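Local structure of phosphoacetylglucosamine mutase (Aspergillus lentulus, 5OAW) at residues R308-A313 and V377-N382; R302-D307 and E448-Y453. The protein catalyses, as a phosphoserine enzyme of the alpha-D-phosphohexomutase family, the interconversion of N-acetylglucosamine 6-phosphate and N-acetylglucosamine 1-phosphate. All blocks are in the same frame, centred on the assembly; numbering follows the deposited sequence.

Both contacts use helix 306-323. Contact 2 packs its N-terminal end and the preceding strand against residues 448-453, whereas contact 1 packs its next turns against strand 375-379, which leads to the sugar-binding Glu-380. Their centres lie about 10 Å apart, and hydrogen bonds join them, among them Ala-381 O with Gly-306 N (3.0 Å) and Arg-308 NH2 with Tyr-453 O (2.6 Å). Contact 1 reaches the active site through Glu-380, which accepts from two hydroxyls of the bound GlcNAc-6-phosphate; the Phe-379 side chain is about 12 Å from the magnesium ion. Contact 2 lies further out, with the side chain of Asp-307 about 10 Å from the ligand.

Contact 1 of 2, residues R308-A313 and V377-N382; sequences RIATLA and VYFEAN. With 16G (2-acetamido-2-deoxy-6-O-phosphono-alpha-D-glucopyranose), chain D.
Val-377, its CG1 opposite the backbone N (chi1 -179°), lays that methyl against Ala-310 and Ala-313, while Ile-309, with CG2 likewise opposite its own N, lowers that methyl onto the ring of Phe-379. Helix 308-313 and strand 377-379 run nearly antiparallel, at 166°, with their axes 7.8 Å apart at closest approach. The close spacing is consistent with the two small alanines at the interface. Ala-310 CB meets Phe-379 CB at 3.7 Å, and Ala-313 CB lies 4.2 Å from Val-377 CG1. The same valine methyl, Val-377 CG1, also rests 3.6 Å from Ala-310 O, a carbonyl of the helix backbone. Ile-309 CG2 sits over one face of the Phe-379 ring, 3.9 Å from its centroid and 26° off the normal, displaced toward the rim at CZ and CE2, which makes a CH-pi contact. Ile-387 of the neighbouring strand and Val-435 and Asp-431 of helix 428-441 extend the packing around this layer of the alpha/beta domain III.

Just past the strand, Glu-380 has its CB directed away from the helix. Its chain, extended beyond CG, carries the carboxylate to the sugar, where both oxygens are used: ligand O3 donates to Glu-380 OE1 (2.7 Å) and ligand O4 to Glu-380 OE2 (2.6 Å). Val-363 and Leu-366 pack beside it. No hydrogen bond crosses between residues 308-313 and 377-382, whose contact is apolar packing, and the residue that follows the strand presents a carboxylate that reads two adjacent hydroxyls of GlcNAc-6-phosphate, consistent with the sugar-recognition loop of phosphohexomutases.

Contact 2 of 2, residues R302-D307 and E448-Y453; sequences RLLDGD and EWLATY
Leu-304 and Leu-450 bring their backbones closest, CA to CA at 7.2 Å, where strand 301-304 meets segment 448-453, in which a type I beta turn runs from Leu-450 to Tyr-453. In this part of the phosphohexomutase fold the strand is the outermost of a mixed five-stranded sheet and passes directly into helix 306-323, with Asp-305 as its N-cap; the capping bond from Asp-307 N to Asp-305 OD1 is weak.

Leu-304 lies across one face of the Trp-449 indole. Its CD2 stands over the five-membered ring of Trp-449, 3.9 Å from the centroid and only 11° off the normal, a well-centred CH-pi contact. Leu-304 CD1 reaches Trp-449 CE3 at 3.8 Å, and Leu-304 CB lies 4.1 Å from Trp-449 CH2, which spreads the leucine over both rings. With chi1 at 175°, Trp-449 swings its indole toward Leu-304, and NE1 donates to Arg-308 O in the first turn of helix 306-323, which fixes the ring further. Tyr-292, on the adjacent strand, meets the indole edge-to-face.

Arg-302 and Leu-450 cross at about a right angle: the aliphatic CG of the arginine touches Leu-450 CD1 at 3.6 Å, while its NH1 forms a salt bridge with Asp-296. Tyr-453 brings its ring back over the start of the helix, making a cation-pi contact with Arg-308. Tyr-453 OH is hydrogen-bonded to Thr-311 OG1 and lies 3.8 Å from Asp-307 O.

Contact 1 of 2, residues R308-A313 and V377-N382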
loop_
_atom_site.group_PDB
_atom_site.type_symbol
_atom_site.label_atom_id
_atom_site.label_comp_id
_atom_site.label_asym_id
_atom_site.label_seq_id
_atom_site.Cartn_x
_atom_site.Cartn_y
_atom_site.Cartn_z
ATOM N N ARG A 308 7.641 -11.982 -1.173
ATOM C CA ARG A 308 8.675 -12.539 -0.321
ATOM C C ARG A 308 8.562 -12.050 1.141
ATOM O O ARG A 308 8.841 -12.796 2.094
ATOM C CB ARG A 308 10.030 -12.181 -0.931
ATOM C CG ARG A 308 11.027 -13.303 -0.882
ATOM C CD ARG A 308 10.977 -14.194 -2.104
ATOM N NE ARG A 308 11.378 -15.521 -1.663
ATOM C CZ ARG A 308 12.015 -16.433 -2.387
ATOM N NH1 ARG A 308 12.362 -16.212 -3.651
ATOM N NH2 ARG A 308 12.304 -17.581 -1.816
ATOM N N ILE A 309 8.162 -10.792 1.316
ATOM C CA ILE A 309 7.835 -10.262 2.645
ATOM C C ILE A 309 6.584 -10.959 3.204
ATOM O O ILE A 309 6.531 -11.311 4.393
ATOM C CB ILE A 309 7.656 -8.720 2.632
ATOM C CG1 ILE A 309 8.970 -8.033 2.218
ATOM C CG2 ILE A 309 7.221 -8.223 4.006
ATOM C CD1 ILE A 309 8.800 -6.618 1.678
ATOM N N ALA A 310 5.589 -11.156 2.336
ATOM C CA ALA A 310 4.366 -11.888 2.678
ATOM C C ALA A 310 4.659 -13.269 3.249
ATOM O O ALA A 310 4.125 -13.612 4.287
ATOM C CB ALA A 310 3.440 -11.993 1.471
ATOM N N THR A 311 5.533 -14.029 2.595
ATOM C CA THR A 311 5.847 -15.393 3.042
ATOM C C THR A 311 6.692 -15.385 4.303
ATOM O O THR A 311 6.493 -16.227 5.176
ATOM C CB THR A 311 6.498 -16.279 1.952
ATOM O OG1 THR A 311 7.644 -15.618 1.405
ATOM C CG2 THR A 311 5.501 -16.566 0.832
ATOM N N LEU A 312 7.596 -14.410 4.405
ATOM C CA LEU A 312 8.399 -14.215 5.615
ATOM C C LEU A 312 7.503 -13.938 6.814
ATOM O O LEU A 312 7.614 -14.631 7.826
ATOM C CB LEU A 312 9.406 -13.081 5.435
ATOM C CG LEU A 312 10.375 -12.832 6.602
ATOM C CD1 LEU A 312 11.412 -13.949 6.735
ATOM C CD2 LEU A 312 11.065 -11.486 6.448
ATOM N N ALA A 313 6.619 -12.944 6.673
ATOM C CA ALA A 313 5.649 -12.562 7.708
ATOM C C ALA A 313 4.755 -13.713 8.151
ATOM O O ALA A 313 4.583 -13.937 9.351
ATOM C CB ALA A 313 4.790 -11.387 7.239
ATOM N N VAL A 377 -2.453 -11.873 6.336
ATOM C CA VAL A 377 -1.265 -11.325 5.693
ATOM C C VAL A 377 -1.629 -11.042 4.223
ATOM O O VAL A 377 -2.066 -11.946 3.524
ATOM C CB VAL A 377 -0.078 -12.319 5.794
ATOM C CG1 VAL A 377 1.180 -11.749 5.143
ATOM C CG2 VAL A 377 0.188 -12.717 7.248
ATOM N N TYR A 378 -1.494 -9.790 3.774
ATOM C CA TYR A 378 -1.649 -9.455 2.351
ATOM C C TYR A 378 -0.565 -8.493 1.908
ATOM O O TYR A 378 -0.331 -7.481 2.556
ATOM C CB TYR A 378 -3.044 -8.902 2.038
ATOM C CG TYR A 378 -3.312 -7.458 2.435
ATOM C CD1 TYR A 378 -3.069 -6.417 1.542
ATOM C CD2 TYR A 378 -3.816 -7.137 3.693
ATOM C CE1 TYR A 378 -3.319 -5.095 1.891
ATOM C CE2 TYR A 378 -4.075 -5.823 4.048
ATOM C CZ TYR A 378 -3.820 -4.804 3.138
ATOM O OH TYR A 378 -4.061 -3.483 3.453
ATOM N N PHE A 379 0.121 -8.852 0.832
ATOM C CA PHE A 379 1.143 -8.030 0.194
ATOM C C PHE A 379 1.015 -8.218 -1.308
ATOM O O PHE A 379 0.728 -9.324 -1.765
ATOM C CB PHE A 379 2.559 -8.465 0.601
ATOM C CG PHE A 379 3.054 -7.842 1.866
ATOM C CD1 PHE A 379 2.722 -8.390 3.114
ATOM C CD2 PHE A 379 3.861 -6.710 1.825
ATOM C CE1 PHE A 379 3.174 -7.806 4.296
ATOM C CE2 PHE A 379 4.324 -6.119 3.002
ATOM C CZ PHE A 379 3.976 -6.666 4.237
ATOM N N GLU A 380 1.217 -7.141 -2.065
ATOM C CA GLU A 380 1.452 -7.250 -3.495
ATOM C C GLU A 380 2.960 -7.273 -3.734
ATOM O O GLU A 380 3.741 -6.866 -2.844
ATOM C CB GLU A 380 0.747 -6.124 -4.254
ATOM C CG GLU A 380 -0.740 -6.384 -4.396
ATOM C CD GLU A 380 -1.505 -5.242 -5.029
ATOM O OE1 GLU A 380 -1.610 -4.167 -4.382
ATOM O OE2 GLU A 380 -2.023 -5.430 -6.163
ATOM N N ALA A 381 3.367 -7.771 -4.911
ATOM C CA ALA A 381 4.788 -7.859 -5.283
ATOM C C ALA A 381 5.503 -6.493 -5.203
ATOM O O ALA A 381 6.671 -6.422 -4.778
ATOM C CB ALA A 381 4.968 -8.492 -6.670
ATOM N N ASN A 382 4.786 -5.430 -5.585
ATOM C CA ASN A 382 5.315 -4.059 -5.559
ATOM C C ASN A 382 5.711 -3.560 -4.141
ATOM O O ASN A 382 6.291 -2.473 -3.984
ATOM C CB ASN A 382 4.326 -3.085 -6.249
ATOM C CG ASN A 382 2.988 -2.955 -5.519
ATOM O OD1 ASN A 382 2.793 -3.478 -4.418
ATOM N ND2 ASN A 382 2.052 -2.248 -6.141
HETATM C C1 16G D . -3.166 0.190 -8.476
HETATM C C2 16G D . -3.481 -0.533 -7.142
HETATM C C3 16G D . -2.560 -1.727 -6.892
HETATM C C4 16G D . -2.457 -2.628 -8.131
HETATM C C5 16G D . -2.106 -1.839 -9.394
HETATM C C6 16G D . -2.283 -2.758 -10.568
HETATM C C7 16G D . -4.389 0.644 -5.175
HETATM C C8 16G D . -4.114 1.746 -4.135
HETATM N N2 16G D . -3.394 0.441 -6.041
HETATM O O1 16G D . -1.967 0.962 -8.364
HETATM O O3 16G D . -3.097 -2.526 -5.840
HETATM O O4 16G D . -1.467 -3.596 -7.893
HETATM O O5 16G D . -3.016 -0.712 -9.620
HETATM O O6 16G D . -2.076 -2.037 -11.753
HETATM O O7 16G D . -5.434 -0.020 -5.160
HETATM P P 16G D . -2.651 -2.585 -13.108
HETATM O O1P 16G D . -2.125 -1.565 -14.188
HETATM O O2P 16G D . -1.853 -3.990 -13.355
HETATM O O3P 16G D . -4.143 -2.718 -13.157
#

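Contact 2 of 2, residues R302-D307 and E448-Y453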
loop_
_atom_site.group_PDB
_atom_site.type_symbol
_atom_site.label_atom_id
_atom_site.label_comp_id
_atom_site.label_asym_id
_atom_site.label_seq_id
_atom_site.Cartn_x
_atom_site.Cartn_y
_atom_site.Cartn_z
ATOM N N ARG A 302 19.779 -9.715 -6.001
ATOM C CA ARG A 302 18.751 -10.613 -5.499
ATOM C C ARG A 302 17.602 -9.851 -4.855
ATOM O O ARG A 302 17.792 -9.197 -3.830
ATOM C CB ARG A 302 19.364 -11.603 -4.511
ATOM C CG ARG A 302 19.618 -12.979 -5.084
ATOM C CD ARG A 302 20.739 -13.008 -6.106
ATOM N NE ARG A 302 20.389 -13.877 -7.226
ATOM C CZ ARG A 302 20.573 -15.195 -7.256
ATOM N NH1 ARG A 302 21.116 -15.831 -6.226
ATOM N NH2 ARG A 302 20.206 -15.879 -8.325
ATOM N N LEU A 303 16.418 -9.941 -5.467
ATOM C CA LEU A 303 15.237 -9.214 -5.031
ATOM C C LEU A 303 14.388 -10.035 -4.077
ATOM O O LEU A 303 14.122 -11.230 -4.309
ATOM C CB LEU A 303 14.384 -8.779 -6.228
ATOM C CG LEU A 303 13.190 -7.851 -5.932
ATOM C CD1 LEU A 303 13.640 -6.436 -5.556
ATOM C CD2 LEU A 303 12.213 -7.810 -7.098
ATOM N N LEU A 304 13.966 -9.367 -3.004
ATOM C CA LEU A 304 13.051 -9.925 -2.024
ATOM C C LEU A 304 11.874 -8.971 -1.937
ATOM O O LEU A 304 11.871 -8.026 -1.129
ATOM C CB LEU A 304 13.751 -10.097 -0.678
ATOM C CG LEU A 304 14.924 -11.070 -0.653
ATOM C CD1 LEU A 304 16.022 -10.603 0.296
ATOM C CD2 LEU A 304 14.434 -12.469 -0.308
ATOM N N ASP A 305 10.892 -9.204 -2.808
ATOM C CA ASP A 305 9.791 -8.272 -3.032
ATOM C C ASP A 305 8.641 -8.481 -2.038
ATOM O O ASP A 305 8.806 -9.196 -1.060
ATOM C CB ASP A 305 9.343 -8.282 -4.516
ATOM C CG ASP A 305 8.658 -9.608 -4.963
ATOM O OD1 ASP A 305 8.381 -10.499 -4.127
ATOM O OD2 ASP A 305 8.382 -9.734 -6.184
ATOM N N GLY A 306 7.499 -7.840 -2.288
ATOM C CA GLY A 306 6.321 -7.953 -1.423
ATOM C C GLY A 306 5.835 -9.364 -1.143
ATOM O O GLY A 306 5.499 -9.700 -0.011
ATOM N N ASP A 307 5.809 -10.202 -2.174
ATOM C CA ASP A 307 5.422 -11.598 -2.017
ATOM C C ASP A 307 6.381 -12.390 -1.149
ATOM O O ASP A 307 5.971 -13.316 -0.450
ATOM C CB ASP A 307 5.211 -12.243 -3.370
ATOM C CG ASP A 307 3.875 -11.868 -3.962
ATOM O OD1 ASP A 307 2.847 -12.118 -3.280
ATOM O OD2 ASP A 307 3.844 -11.310 -5.090
ATOM N N GLU A 448 19.465 -16.770 3.656
ATOM C CA GLU A 448 18.607 -17.798 4.246
ATOM C C GLU A 448 17.128 -17.494 4.048
ATOM O O GLU A 448 16.303 -18.408 4.039
ATOM C CB GLU A 448 18.911 -17.955 5.735
ATOM C CG GLU A 448 20.224 -18.677 6.025
ATOM C CD GLU A 448 20.819 -18.309 7.375
ATOM O OE1 GLU A 448 20.854 -17.105 7.716
ATOM O OE2 GLU A 448 21.265 -19.219 8.105
ATOM N N TRP A 449 16.798 -16.207 3.908
ATOM C CA TRP A 449 15.440 -15.776 3.578
ATOM C C TRP A 449 15.118 -16.182 2.130
ATOM O O TRP A 449 14.112 -16.837 1.885
ATOM C CB TRP A 449 15.268 -14.270 3.844
ATOM C CG TRP A 449 13.950 -13.654 3.444
ATOM C CD1 TRP A 449 12.799 -14.302 3.081
ATOM C CD2 TRP A 449 13.640 -12.257 3.422
ATOM N NE1 TRP A 449 11.803 -13.396 2.810
ATOM C CE2 TRP A 449 12.287 -12.132 3.016
ATOM C CE3 TRP A 449 14.374 -11.093 3.706
ATOM C CZ2 TRP A 449 11.654 -10.886 2.870
ATOM C CZ3 TRP A 449 13.744 -9.859 3.565
ATOM C CH2 TRP A 449 12.393 -9.764 3.143
ATOM N N LEU A 450 15.987 -15.823 1.196
ATOM C CA LEU A 450 15.876 -16.243 -0.209
ATOM C C LEU A 450 15.799 -17.776 -0.410
ATOM O O LEU A 450 15.017 -18.245 -1.238
ATOM C CB LEU A 450 17.077 -15.717 -0.997
ATOM C CG LEU A 450 17.028 -15.139 -2.409
ATOM C CD1 LEU A 450 18.228 -15.730 -3.133
ATOM C CD2 LEU A 450 15.737 -15.372 -3.191
ATOM N N ALA A 451 16.605 -18.528 0.353
ATOM C CA ALA A 451 16.714 -19.994 0.246
ATOM C C ALA A 451 15.465 -20.767 0.696
ATOM O O ALA A 451 15.339 -21.971 0.438
ATOM C CB ALA A 451 17.946 -20.489 1.002
ATOM N N THR A 452 14.546 -20.063 1.351
ATOM C CA THR A 452 13.302 -20.624 1.887
ATOM C C THR A 452 12.396 -21.332 0.835
ATOM O O THR A 452 11.611 -22.222 1.177
ATOM C CB THR A 452 12.557 -19.518 2.682
ATOM O OG1 THR A 452 11.764 -20.091 3.719
ATOM C CG2 THR A 452 11.700 -18.626 1.785
ATOM N N TYR A 453 12.505 -20.902 -0.426
ATOM C CA TYR A 453 11.929 -21.568 -1.599
ATOM C C TYR A 453 12.515 -20.920 -2.854
ATOM O O TYR A 453 13.093 -19.840 -2.792
ATOM C CB TYR A 453 10.389 -21.513 -1.613
ATOM C CG TYR A 453 9.759 -20.118 -1.631
ATOM C CD1 TYR A 453 9.531 -19.435 -2.841
ATOM C CD2 TYR A 453 9.351 -19.495 -0.438
ATOM C CE1 TYR A 453 8.937 -18.167 -2.857
ATOM C CE2 TYR A 453 8.758 -18.231 -0.440
ATOM C CZ TYR A 453 8.550 -17.569 -1.650
ATOM O OH TYR A 453 7.964 -16.318 -1.649
#